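Local structure of serpin-ZX (Arabidopsis thaliana, 3LE2) at residues A[10-15]-A[63-68]; A[17-22]-A[291-296]; A[35-40]-A[383-388]; A[57-62]-A[297-302]. The protein inhibits the proteases metacaspase-9 and RD21A to restrain programmed cell death, acting on metacaspase-9 through cleavage of the inhibitor's own reactive centre loop and covalent binding. All blocks are in the same frame, centred on the assembly; numbering follows the deposited sequence. Where two conformers were deposited one is given.

Contact 1 (A[10-15]-A[63-68]); sequences SLQNQV and LKFSST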
loop_
_atom_site.group_PDB
_atom_site.type_symbol
_atom_site.label_atom_id
_atom_site.label_comp_id
_atom_site.label_asym_id
_atom_site.label_seq_id
_atom_site.Cartn_x
_atom_site.Cartn_y
_atom_site.Cartn_z
ATOM N N SER A 10 -13.242 1.360 6.815
ATOM C CA SER A 10 -12.871 2.585 7.508
ATOM C C SER A 10 -12.017 2.278 8.743
ATOM O O SER A 10 -11.015 2.947 8.994
ATOM C CB SER A 10 -14.111 3.400 7.885
ATOM O OG SER A 10 -13.751 4.703 8.322
ATOM N N LEU A 11 -12.403 1.267 9.513
ATOM C CA LEU A 11 -11.568 0.839 10.634
ATOM C C LEU A 11 -10.199 0.315 10.172
ATOM O O LEU A 11 -9.175 0.685 10.741
ATOM C CB LEU A 11 -12.295 -0.209 11.477
ATOM C CG LEU A 11 -13.589 0.298 12.125
ATOM C CD1 LEU A 11 -14.381 -0.846 12.715
ATOM C CD2 LEU A 11 -13.291 1.345 13.186
ATOM N N GLN A 12 -10.185 -0.530 9.137
ATOM C CA GLN A 12 -8.933 -1.076 8.604
ATOM C C GLN A 12 -7.952 0.010 8.207
ATOM O O GLN A 12 -6.764 -0.086 8.505
ATOM C CB GLN A 12 -9.177 -1.961 7.385
ATOM C CG GLN A 12 -9.714 -3.331 7.676
ATOM C CD GLN A 12 -9.416 -4.305 6.544
ATOM O OE1 GLN A 12 -9.508 -5.526 6.714
ATOM N NE2 GLN A 12 -9.042 -3.764 5.385
ATOM N N ASN A 13 -8.445 1.029 7.516
ATOM C CA ASN A 13 -7.561 2.063 7.001
ATOM C C ASN A 13 -6.881 2.835 8.119
ATOM O O ASN A 13 -5.750 3.293 7.961
ATOM C CB ASN A 13 -8.309 3.012 6.062
ATOM C CG ASN A 13 -8.777 2.327 4.786
ATOM O OD1 ASN A 13 -8.272 1.269 4.408
ATOM N ND2 ASN A 13 -9.749 2.929 4.117
ATOM N N GLN A 14 -7.574 2.987 9.250
ATOM C CA GLN A 14 -6.989 3.658 10.413
ATOM C C GLN A 14 -5.861 2.820 11.002
ATOM O O GLN A 14 -4.776 3.320 11.287
ATOM C CB GLN A 14 -8.038 3.938 11.497
ATOM C CG GLN A 14 -7.414 4.265 12.856
ATOM C CD GLN A 14 -8.425 4.687 13.916
ATOM O OE1 GLN A 14 -9.619 4.405 13.808
ATOM N NE2 GLN A 14 -7.942 5.364 14.953
ATOM N N VAL A 15 -6.140 1.541 11.210
ATOM C CA VAL A 15 -5.127 0.604 11.683
ATOM C C VAL A 15 -3.947 0.592 10.706
ATOM O O VAL A 15 -2.779 0.535 11.111
ATOM C CB VAL A 15 -5.725 -0.817 11.761
ATOM C CG1 VAL A 15 -4.645 -1.854 11.974
ATOM C CG2 VAL A 15 -6.807 -0.885 12.866
ATOM N N LEU A 63 -8.354 -7.290 11.817
ATOM C CA LEU A 63 -8.763 -7.031 10.448
ATOM C C LEU A 63 -10.171 -6.469 10.349
ATOM O O LEU A 63 -10.614 -6.106 9.257
ATOM C CB LEU A 63 -8.644 -8.319 9.627
ATOM C CG LEU A 63 -7.214 -8.765 9.317
ATOM C CD1 LEU A 63 -7.215 -10.130 8.621
ATOM C CD2 LEU A 63 -6.500 -7.693 8.480
ATOM N N LYS A 64 -10.873 -6.432 11.488
ATOM C CA LYS A 64 -12.188 -5.772 11.634
ATOM C C LYS A 64 -13.324 -6.508 10.938
ATOM O O LYS A 64 -14.231 -5.887 10.387
ATOM C CB LYS A 64 -12.149 -4.313 11.153
ATOM C CG LYS A 64 -10.959 -3.497 11.671
ATOM C CD LYS A 64 -10.900 -3.469 13.200
ATOM C CE LYS A 64 -9.643 -2.738 13.668
ATOM N NZ LYS A 64 -9.419 -2.797 15.135
ATOM N N PHE A 65 -13.257 -7.831 10.947
ATOM C CA PHE A 65 -14.321 -8.657 10.395
ATOM C C PHE A 65 -14.569 -9.752 11.401
ATOM O O PHE A 65 -13.657 -10.138 12.130
ATOM C CB PHE A 65 -13.910 -9.269 9.049
ATOM C CG PHE A 65 -13.947 -8.300 7.896
ATOM C CD1 PHE A 65 -15.090 -8.171 7.111
ATOM C CD2 PHE A 65 -12.846 -7.523 7.591
ATOM C CE1 PHE A 65 -15.130 -7.280 6.039
ATOM C CE2 PHE A 65 -12.883 -6.635 6.519
ATOM C CZ PHE A 65 -14.025 -6.513 5.746
ATOM N N SER A 66 -15.798 -10.255 11.436
ATOM C CA SER A 66 -16.215 -11.189 12.479
ATOM C C SER A 66 -15.843 -12.650 12.229
ATOM O O SER A 66 -15.627 -13.400 13.179
ATOM C CB SER A 66 -17.719 -11.067 12.740
ATOM O OG SER A 66 -18.001 -9.916 13.515
ATOM N N SER A 67 -15.771 -13.058 10.963
ATOM C CA SER A 67 -15.454 -14.453 10.645
ATOM C C SER A 67 -14.488 -14.606 9.477
ATOM O O SER A 67 -14.308 -13.688 8.667
ATOM C CB SER A 67 -16.729 -15.251 10.347
ATOM O OG SER A 67 -17.262 -14.920 9.073
ATOM N N THR A 68 -13.876 -15.785 9.396
ATOM C CA THR A 68 -13.018 -16.128 8.273
ATOM C C THR A 68 -13.796 -16.087 6.962
ATOM O O THR A 68 -13.239 -15.772 5.909
ATOM C CB THR A 68 -12.400 -17.523 8.446
ATOM O OG1 THR A 68 -13.381 -18.408 8.996
ATOM C CG2 THR A 68 -11.211 -17.462 9.383
#
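Leu11 and Val15, one turn apart on helix 5-25, both rest against the aliphatic chain of Lys64, and these apolar touches form the first part of the contact. CB of Leu11 lies 3.6 Å from CG of Lys64, near the root of the lysine chain. Further out, CG2 of Val15 comes to 3.5 Å from CE of Lys64, a carbon pair closer than usual van der Waals distance, the two side chains meeting tip to tip. The lysine chain is bent at chi2 (-57°), which places CD still beside Leu11 CB before the rest extends toward Val15. Its NZ makes a weak hydrogen bond back to Ser61 O.

The polar part belongs to Gln12, whose chain runs extended beyond CG and passes Leu63 O with CG 3.3 Å from that oxygen. Its amide end also stands close to Leu63 O, but the amide is probably turned over in the model, so the identity of the atom facing the carbonyl is uncertain.

An aromatic edge completes the set. The Gln12 amide comes to the rim of the Phe65 ring, near the ring plane, with amide and ring planes 80° apart. Phe65 itself also meets the ring of Phe74, and Leu63 packs on Asn41 and Leu44 of helix 37-49.

Lys64 is the first residue past helix 54-63 and has positive phi (72°); its carbonyl is bonded by Ser8 OG. The arrangement belongs to the helical part of the serpin fold, where the N-terminal helix lies against the turn joining helices 54-63 and 68-83.

Contact 2 (A[17-22]-A[291-296]); sequences MNLAKH and SNVLKG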
loop_
_atom_site.group_PDB
_atom_site.type_symbol
_atom_site.label_atom_id
_atom_site.label_comp_id
_atom_site.label_asym_id
_atom_site.label_seq_id
_atom_site.Cartn_x
_atom_site.Cartn_y
_atom_site.Cartn_z
ATOM N N MET A 17 -2.823 3.062 8.916
ATOM C CA MET A 17 -1.978 4.237 9.144
ATOM C C MET A 17 -1.059 4.024 10.337
ATOM O O MET A 17 0.088 4.469 10.341
ATOM C CB MET A 17 -2.818 5.495 9.354
ATOM C CG MET A 17 -3.642 5.908 8.142
ATOM S SD MET A 17 -2.673 6.131 6.641
ATOM C CE MET A 17 -1.624 7.491 7.075
ATOM N N ASN A 18 -1.559 3.342 11.361
ATOM C CA ASN A 18 -0.713 3.035 12.504
ATOM C C ASN A 18 0.371 2.016 12.112
ATOM O O ASN A 18 1.524 2.123 12.517
ATOM C CB ASN A 18 -1.559 2.538 13.685
ATOM C CG ASN A 18 -0.787 2.525 14.990
ATOM O OD1 ASN A 18 0.203 3.244 15.156
ATOM N ND2 ASN A 18 -1.227 1.700 15.919
ATOM N N LEU A 19 -0.007 1.028 11.310
ATOM C CA LEU A 19 0.974 0.118 10.732
ATOM C C LEU A 19 2.043 0.928 9.993
ATOM O O LEU A 19 3.238 0.732 10.215
ATOM C CB LEU A 19 0.298 -0.907 9.810
ATOM C CG LEU A 19 1.225 -1.810 8.978
ATOM C CD1 LEU A 19 2.156 -2.586 9.865
ATOM C CD2 LEU A 19 0.422 -2.755 8.087
ATOM N N ALA A 20 1.622 1.866 9.146
ATOM C CA ALA A 20 2.586 2.720 8.443
ATOM C C ALA A 20 3.504 3.467 9.413
ATOM O O ALA A 20 4.690 3.640 9.150
ATOM C CB ALA A 20 1.874 3.697 7.520
ATOM N N LYS A 21 2.946 3.918 10.532
ATOM C CA LYS A 21 3.731 4.598 11.562
ATOM C C LYS A 21 4.801 3.660 12.091
ATOM O O LYS A 21 5.973 4.029 12.187
ATOM C CB LYS A 21 2.828 5.070 12.710
ATOM C CG LYS A 21 3.546 5.776 13.872
ATOM C CD LYS A 21 4.017 7.183 13.505
ATOM C CE LYS A 21 4.584 7.917 14.720
ATOM N NZ LYS A 21 5.049 9.309 14.425
ATOM N N HIS A 22 4.400 2.441 12.435
ATOM C CA HIS A 22 5.353 1.458 12.958
ATOM C C HIS A 22 6.416 1.051 11.938
ATOM O O HIS A 22 7.556 0.839 12.307
ATOM C CB HIS A 22 4.637 0.221 13.500
ATOM C CG HIS A 22 3.890 0.470 14.775
ATOM N ND1 HIS A 22 4.045 -0.320 15.895
ATOM C CD2 HIS A 22 2.988 1.424 15.109
ATOM C CE1 HIS A 22 3.263 0.134 16.862
ATOM N NE2 HIS A 22 2.613 1.194 16.412
ATOM N N SER A 291 6.606 -9.228 9.654
ATOM C CA SER A 291 6.363 -10.028 10.850
ATOM C C SER A 291 6.626 -9.246 12.144
ATOM O O SER A 291 5.806 -9.262 13.067
ATOM C CB SER A 291 7.143 -11.353 10.802
ATOM O OG SER A 291 8.525 -11.130 10.944
ATOM N N ASN A 292 7.744 -8.534 12.192
ATOM C CA ASN A 292 8.087 -7.759 13.378
ATOM C C ASN A 292 7.199 -6.543 13.672
ATOM O O ASN A 292 6.787 -6.359 14.815
ATOM C CB ASN A 292 9.566 -7.361 13.373
ATOM C CG ASN A 292 10.495 -8.511 13.801
ATOM O OD1 ASN A 292 10.045 -9.591 14.215
ATOM N ND2 ASN A 292 11.799 -8.271 13.700
ATOM N N VAL A 293 6.896 -5.707 12.678
ATOM C CA VAL A 293 6.054 -4.550 12.981
ATOM C C VAL A 293 4.679 -5.001 13.424
ATOM O O VAL A 293 4.070 -4.356 14.268
ATOM C CB VAL A 293 5.866 -3.536 11.821
ATOM C CG1 VAL A 293 7.190 -2.995 11.354
ATOM C CG2 VAL A 293 5.079 -4.152 10.690
ATOM N N LEU A 294 4.189 -6.098 12.848
ATOM C CA LEU A 294 2.877 -6.605 13.218
ATOM C C LEU A 294 2.869 -7.080 14.668
ATOM O O LEU A 294 1.953 -6.747 15.414
ATOM C CB LEU A 294 2.417 -7.708 12.279
ATOM C CG LEU A 294 1.929 -7.238 10.910
ATOM C CD1 LEU A 294 1.796 -8.443 10.001
ATOM C CD2 LEU A 294 0.607 -6.478 11.006
ATOM N N LYS A 295 3.887 -7.845 15.065
ATOM C CA LYS A 295 4.055 -8.213 16.470
ATOM C C LYS A 295 4.038 -6.965 17.348
ATOM O O LYS A 295 3.430 -6.947 18.421
ATOM C CB LYS A 295 5.349 -9.008 16.676
ATOM C CG LYS A 295 5.191 -10.474 16.330
ATOM C CD LYS A 295 6.495 -11.122 15.934
ATOM C CE LYS A 295 7.460 -11.190 17.078
ATOM N NZ LYS A 295 8.633 -12.012 16.667
ATOM N N GLY A 296 4.693 -5.916 16.867
ATOM C CA GLY A 296 4.700 -4.633 17.546
ATOM C C GLY A 296 3.318 -4.057 17.789
ATOM O O GLY A 296 3.074 -3.474 18.840
#
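Leu19 and Val293 meet with their side chains at about a right angle, the end of the leucine coming up to one branch of the valine. The touching atoms are Leu19 CD1 and Val293 CG2, 3.4 Å apart, which is tighter than usual van der Waals contact. Chi1 of 172° puts Leu19 CG anti to the backbone N, and chi2 of 58° then turns CD1 to the valine. The valine's two branches serve two partners: CG2, between the backbone N and the carbonyl carbon, takes Leu19, while Val293 CG1, anti to the carbonyl carbon, lies 4.0 Å from His22 O. The same Leu19 CD1 also comes within 4.3 Å of Leu294 CD2, so this methyl touches two neighbouring residues of helix 291-296.

His22, one turn on along helix 5-25, meets the CG1 branch of Val293. Its CB points toward the valine and lies 4.3 Å from Val293 CB. The imidazole then extends past the valine toward the C-terminal end of the short helix, with His22 CE1 4.1 Å from Gly296 O.

The segment axes come within 9.7 Å, with N-to-C directions 118° apart. The contact joins the long N-terminal helix 5-25 to the short helix 291-296 that follows strand 277-289 in the serpin fold. Leu297, just past helix 291-296, also packs on Leu19 and His22. With no hydrogen bond or ion pair between the segments, the contact rests on van der Waals fit of Leu19, Val293 and the side of His22, and would probably depend on shape more than on charge or protonation.

Contact 3 (A[35-40]-A[383-388]); sequences FSPASI and LFIGQV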
loop_
_atom_site.group_PDB
_atom_site.type_symbol
_atom_site.label_atom_id
_atom_site.label_comp_id
_atom_site.label_asym_id
_atom_site.label_seq_id
_atom_site.Cartn_x
_atom_site.Cartn_y
_atom_site.Cartn_z
ATOM N N PHE A 35 4.221 0.869 0.911
ATOM C CA PHE A 35 3.760 -0.512 1.084
ATOM C C PHE A 35 2.259 -0.615 0.862
ATOM O O PHE A 35 1.561 0.376 0.927
ATOM C CB PHE A 35 4.124 -1.040 2.475
ATOM C CG PHE A 35 3.230 -0.522 3.574
ATOM C CD1 PHE A 35 3.455 0.722 4.138
ATOM C CD2 PHE A 35 2.176 -1.286 4.042
ATOM C CE1 PHE A 35 2.631 1.215 5.162
ATOM C CE2 PHE A 35 1.343 -0.813 5.056
ATOM C CZ PHE A 35 1.568 0.443 5.619
ATOM N N SER A 36 1.765 -1.821 0.606
ATOM C CA SER A 36 0.347 -2.012 0.358
ATOM C C SER A 36 -0.373 -2.685 1.533
ATOM O O SER A 36 -0.225 -3.886 1.756
ATOM C CB SER A 36 0.138 -2.830 -0.922
ATOM O OG SER A 36 -1.221 -3.188 -1.070
ATOM N N PRO A 37 -1.161 -1.906 2.284
ATOM C CA PRO A 37 -1.932 -2.413 3.428
ATOM C C PRO A 37 -2.943 -3.470 2.983
ATOM O O PRO A 37 -3.160 -4.451 3.682
ATOM C CB PRO A 37 -2.677 -1.167 3.936
ATOM C CG PRO A 37 -1.959 -0.005 3.353
ATOM C CD PRO A 37 -1.362 -0.465 2.064
ATOM N N ALA A 38 -3.565 -3.256 1.828
ATOM C CA ALA A 38 -4.469 -4.233 1.248
ATOM C C ALA A 38 -3.799 -5.585 1.077
ATOM O O ALA A 38 -4.359 -6.607 1.468
ATOM C CB ALA A 38 -4.993 -3.738 -0.085
ATOM N N SER A 39 -2.598 -5.591 0.495
ATOM C CA SER A 39 -1.841 -6.830 0.305
ATOM C C SER A 39 -1.448 -7.466 1.631
ATOM O O SER A 39 -1.446 -8.694 1.771
ATOM C CB SER A 39 -0.568 -6.573 -0.506
ATOM O OG SER A 39 -0.869 -5.816 -1.656
ATOM N N ILE A 40 -1.071 -6.641 2.595
ATOM C CA ILE A 40 -0.717 -7.181 3.897
ATOM C C ILE A 40 -1.940 -7.879 4.479
ATOM O O ILE A 40 -1.847 -8.986 5.017
ATOM C CB ILE A 40 -0.285 -6.076 4.880
ATOM C CG1 ILE A 40 0.948 -5.332 4.361
ATOM C CG2 ILE A 40 -0.001 -6.684 6.257
ATOM C CD1 ILE A 40 2.171 -6.181 4.361
ATOM N N LEU A 383 -4.697 1.160 -1.557
ATOM C CA LEU A 383 -3.644 0.332 -2.177
ATOM C C LEU A 383 -2.264 0.541 -1.577
ATOM O O LEU A 383 -1.514 -0.415 -1.407
ATOM C CB LEU A 383 -3.532 0.584 -3.683
ATOM C CG LEU A 383 -4.609 -0.045 -4.551
ATOM C CD1 LEU A 383 -5.930 0.719 -4.340
ATOM C CD2 LEU A 383 -4.177 -0.003 -6.003
ATOM N N PHE A 384 -1.915 1.796 -1.304
ATOM C CA PHE A 384 -0.564 2.128 -0.845
ATOM C C PHE A 384 -0.607 3.221 0.198
ATOM O O PHE A 384 -1.404 4.153 0.090
ATOM C CB PHE A 384 0.308 2.657 -2.001
ATOM C CG PHE A 384 0.617 1.642 -3.067
ATOM C CD1 PHE A 384 1.483 0.586 -2.812
ATOM C CD2 PHE A 384 0.077 1.771 -4.344
ATOM C CE1 PHE A 384 1.788 -0.339 -3.805
ATOM C CE2 PHE A 384 0.373 0.847 -5.335
ATOM C CZ PHE A 384 1.229 -0.213 -5.064
ATOM N N ILE A 385 0.267 3.102 1.193
ATOM C CA ILE A 385 0.603 4.201 2.091
ATOM C C ILE A 385 2.122 4.371 2.055
ATOM O O ILE A 385 2.861 3.391 1.986
ATOM C CB ILE A 385 0.170 3.916 3.544
ATOM C CG1 ILE A 385 -1.325 3.618 3.611
ATOM C CG2 ILE A 385 0.548 5.087 4.477
ATOM C CD1 ILE A 385 -1.807 3.195 4.986
ATOM N N GLY A 386 2.594 5.611 2.087
ATOM C CA GLY A 386 4.027 5.842 2.030
ATOM C C GLY A 386 4.435 7.198 2.572
ATOM O O GLY A 386 3.596 8.042 2.910
ATOM N N GLN A 387 5.737 7.406 2.657
ATOM C CA GLN A 387 6.270 8.710 2.998
ATOM C C GLN A 387 7.411 9.015 2.047
ATOM O O GLN A 387 8.226 8.141 1.753
ATOM C CB GLN A 387 6.764 8.735 4.439
ATOM C CG GLN A 387 8.085 8.018 4.714
ATOM C CD GLN A 387 8.588 8.338 6.108
ATOM O OE1 GLN A 387 7.858 8.925 6.914
ATOM N NE2 GLN A 387 9.841 7.976 6.401
ATOM N N VAL A 388 7.442 10.248 1.551
ATOM C CA VAL A 388 8.546 10.744 0.739
ATOM C C VAL A 388 9.347 11.683 1.624
ATOM O O VAL A 388 8.888 12.782 1.956
ATOM C CB VAL A 388 8.035 11.497 -0.517
ATOM C CG1 VAL A 388 9.192 11.990 -1.363
ATOM C CG2 VAL A 388 7.142 10.591 -1.347
#
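The shutter region of the serpin fold, at the start of helix 37-49, is where Ser36 grips Leu383 and Phe35 pairs with Ile385. Ser36 OG, anti to the backbone N (chi1 171°) and thereby turned to the strand, donates to Leu383 O at 2.8 Å, in the carbonyl plane. Ser36 OG also accepts from Ser39 N at 3.2 Å, the capping bond that makes Ser36 the N-cap of helix 37-49; one hydroxyl thus ties the helix start to the strand.

Phe35 and Ile385 form an antiparallel hydrogen-bonded pair. Phe35 N donates to Ile385 O at 3.1 Å. In return Ile385 N reaches Phe35 O at 3.0 Å. This adds strand 33-35 to strand 382-388 in the serpin B sheet, next to a classic beta bulge in which Leu383 and Phe384 both face Val374. The shutter also includes residues of the A sheet: His329 NE2 bonds Ser36 N, and Ser39 touches Asn171. Their strands, 326-335 and 167-176, are the central pair that in serpins generally parts to admit the cleaved reactive centre loop.

Phe35 and Ile385 lie side by side, pointing the same way, with Phe35 CE1 4.0 Å from Ile385 CB. Pro37 CG meets Ile385 CD1 at 3.6 Å. The Phe384 ring presents its edge to Phe35 O, with CD1 3.7 Å from that oxygen, and touches Phe175 and Ala331.

Contact 4 (A[57-62]-A[297-302]); sequences DQILSF and LGLTSP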
loop_
_atom_site.group_PDB
_atom_site.type_symbol
_atom_site.label_atom_id
_atom_site.label_comp_id
_atom_site.label_asym_id
_atom_site.label_seq_id
_atom_site.Cartn_x
_atom_site.Cartn_y
_atom_site.Cartn_z
ATOM N N ASP A 57 -9.010 -15.508 16.339
ATOM C CA ASP A 57 -9.691 -14.368 16.946
ATOM C C ASP A 57 -8.842 -13.115 16.957
ATOM O O ASP A 57 -9.339 -12.016 16.709
ATOM C CB ASP A 57 -10.130 -14.693 18.367
ATOM C CG ASP A 57 -11.257 -15.691 18.404
ATOM O OD1 ASP A 57 -12.022 -15.751 17.414
ATOM O OD2 ASP A 57 -11.376 -16.412 19.419
ATOM N N GLN A 58 -7.560 -13.275 17.245
ATOM C CA GLN A 58 -6.682 -12.119 17.323
ATOM C C GLN A 58 -6.522 -11.463 15.959
ATOM O O GLN A 58 -6.418 -10.241 15.855
ATOM C CB GLN A 58 -5.324 -12.500 17.902
ATOM C CG GLN A 58 -4.543 -11.329 18.431
ATOM C CD GLN A 58 -3.143 -11.727 18.841
ATOM O OE1 GLN A 58 -2.796 -11.676 20.022
ATOM N NE2 GLN A 58 -2.332 -12.145 17.865
ATOM N N ILE A 59 -6.523 -12.275 14.912
ATOM C CA ILE A 59 -6.382 -11.751 13.563
ATOM C C ILE A 59 -7.719 -11.164 13.121
ATOM O O ILE A 59 -7.773 -10.074 12.550
ATOM C CB ILE A 59 -5.899 -12.850 12.586
ATOM C CG1 ILE A 59 -4.571 -13.438 13.064
ATOM C CG2 ILE A 59 -5.749 -12.313 11.166
ATOM C CD1 ILE A 59 -4.174 -14.696 12.318
ATOM N N LEU A 60 -8.799 -11.885 13.409
ATOM C CA LEU A 60 -10.140 -11.411 13.076
ATOM C C LEU A 60 -10.378 -9.999 13.607
ATOM O O LEU A 60 -10.939 -9.153 12.910
ATOM C CB LEU A 60 -11.212 -12.357 13.626
ATOM C CG LEU A 60 -11.454 -13.638 12.837
ATOM C CD1 LEU A 60 -12.536 -14.474 13.500
ATOM C CD2 LEU A 60 -11.838 -13.289 11.415
ATOM N N SER A 61 -9.956 -9.752 14.843
ATOM C CA SER A 61 -10.160 -8.450 15.467
ATOM C C SER A 61 -9.218 -7.408 14.879
ATOM O O SER A 61 -9.556 -6.227 14.810
ATOM C CB SER A 61 -9.989 -8.538 16.987
ATOM O OG SER A 61 -10.963 -9.408 17.549
ATOM N N PHE A 62 -8.041 -7.846 14.442
ATOM C CA PHE A 62 -7.086 -6.929 13.839
ATOM C C PHE A 62 -7.612 -6.428 12.499
ATOM O O PHE A 62 -7.364 -5.289 12.100
ATOM C CB PHE A 62 -5.731 -7.610 13.652
ATOM C CG PHE A 62 -4.677 -6.712 13.063
ATOM C CD1 PHE A 62 -3.864 -5.941 13.885
ATOM C CD2 PHE A 62 -4.495 -6.640 11.688
ATOM C CE1 PHE A 62 -2.882 -5.108 13.342
ATOM C CE2 PHE A 62 -3.516 -5.815 11.136
ATOM C CZ PHE A 62 -2.711 -5.046 11.967
ATOM N N LEU A 297 2.415 -4.206 16.820
ATOM C CA LEU A 297 1.028 -3.750 16.977
ATOM C C LEU A 297 0.195 -4.748 17.764
ATOM O O LEU A 297 -1.032 -4.641 17.808
ATOM C CB LEU A 297 0.366 -3.528 15.615
ATOM C CG LEU A 297 0.972 -2.411 14.772
ATOM C CD1 LEU A 297 0.805 -2.701 13.295
ATOM C CD2 LEU A 297 0.337 -1.089 15.158
ATOM N N GLY A 298 0.858 -5.740 18.351
ATOM C CA GLY A 298 0.181 -6.726 19.170
ATOM C C GLY A 298 -0.375 -7.938 18.443
ATOM O O GLY A 298 -1.012 -8.789 19.068
ATOM N N LEU A 299 -0.147 -8.029 17.132
ATOM C CA LEU A 299 -0.581 -9.204 16.377
ATOM C C LEU A 299 0.515 -10.242 16.466
ATOM O O LEU A 299 1.247 -10.472 15.507
ATOM C CB LEU A 299 -0.914 -8.866 14.917
ATOM C CG LEU A 299 -1.665 -9.967 14.152
ATOM C CD1 LEU A 299 -2.856 -10.472 14.951
ATOM C CD2 LEU A 299 -2.113 -9.498 12.780
ATOM N N THR A 300 0.606 -10.861 17.641
ATOM C CA THR A 300 1.714 -11.737 18.011
ATOM C C THR A 300 1.435 -13.210 17.751
ATOM O O THR A 300 2.358 -13.976 17.503
ATOM C CB THR A 300 2.035 -11.584 19.512
ATOM O OG1 THR A 300 0.809 -11.411 20.245
ATOM C CG2 THR A 300 2.937 -10.384 19.754
ATOM N N SER A 301 0.166 -13.609 17.819
ATOM C CA SER A 301 -0.168 -15.040 17.812
ATOM C C SER A 301 0.220 -15.820 16.545
ATOM O O SER A 301 0.658 -16.970 16.634
ATOM C CB SER A 301 -1.641 -15.285 18.163
ATOM O OG SER A 301 -2.496 -14.946 17.085
ATOM N N PRO A 302 0.049 -15.216 15.363
ATOM C CA PRO A 302 0.458 -15.938 14.147
ATOM C C PRO A 302 1.941 -16.311 14.113
ATOM O O PRO A 302 2.290 -17.269 13.434
ATOM C CB PRO A 302 0.134 -14.945 13.033
ATOM C CG PRO A 302 -0.997 -14.100 13.620
ATOM C CD PRO A 302 -0.622 -13.940 15.055
#
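A Schellman motif ending helix 291-296, with Gly298 as its C-prime residue, leads straight into Leu299, which packs on Phe62 of helix 54-63. The motif is identified by Leu299 N to Leu294 O and Gly298 N to Lys295 O, together with the positive phi of Gly298 (88°). Leu299 then forms the centre of an inverse gamma turn.

Leu299 CD2 lies over one face of the Phe62 ring, 4.0 Å from its centroid and 18° off the normal, a CH-pi contact offset toward the rim. With CG anti to the backbone N (chi1 -179°), the Phe62 ring stands out toward the loop, and Leu299 crosses it at about a right angle. Leu297 CB stands at the ring edge, 4.3 Å from Phe62 CE1. The other methyl, Leu299 CD1, is 3.9 Å from Ile59 CG1.

Ile59 and Pro302 pack tightly, with Ile59 CD1 3.5 Å from Pro302 CG. The Gln58 chain slides past Leu299 in the opposite direction, its CG 4.0 Å from Leu299 CD1; its amide is probably turned over in the model, its bonding unassigned. This is a Schellman-capped helix whose outgoing loop docks by apolar side chains on helix 54-63, in the helical part of the serpin fold.

How the contacts relate
Helix 5-25 is shared by contacts 1 and 2: contact 1 uses its earlier turns and contact 2 the next ones, their centres 15 Å apart. Contact 4 bridges back to both. Val15 CG1 touches Phe62 CZ at 3.7 Å, and Leu297 CD1 lies 3.7 Å from Leu19 CD1; the centre of contact 4 is 11 Å from that of contact 1 and 12 Å from that of contact 2. Contact 3, centred about 2 Å from the centre of the chain, meets contact 2 through Met17 SD and Ile385 CD1 (3.5 Å), but touches neither contact 1 nor contact 4. Along the chain contact 4 is nested within contact 3, while the other pairs cross. All four lie away from the reactive bond.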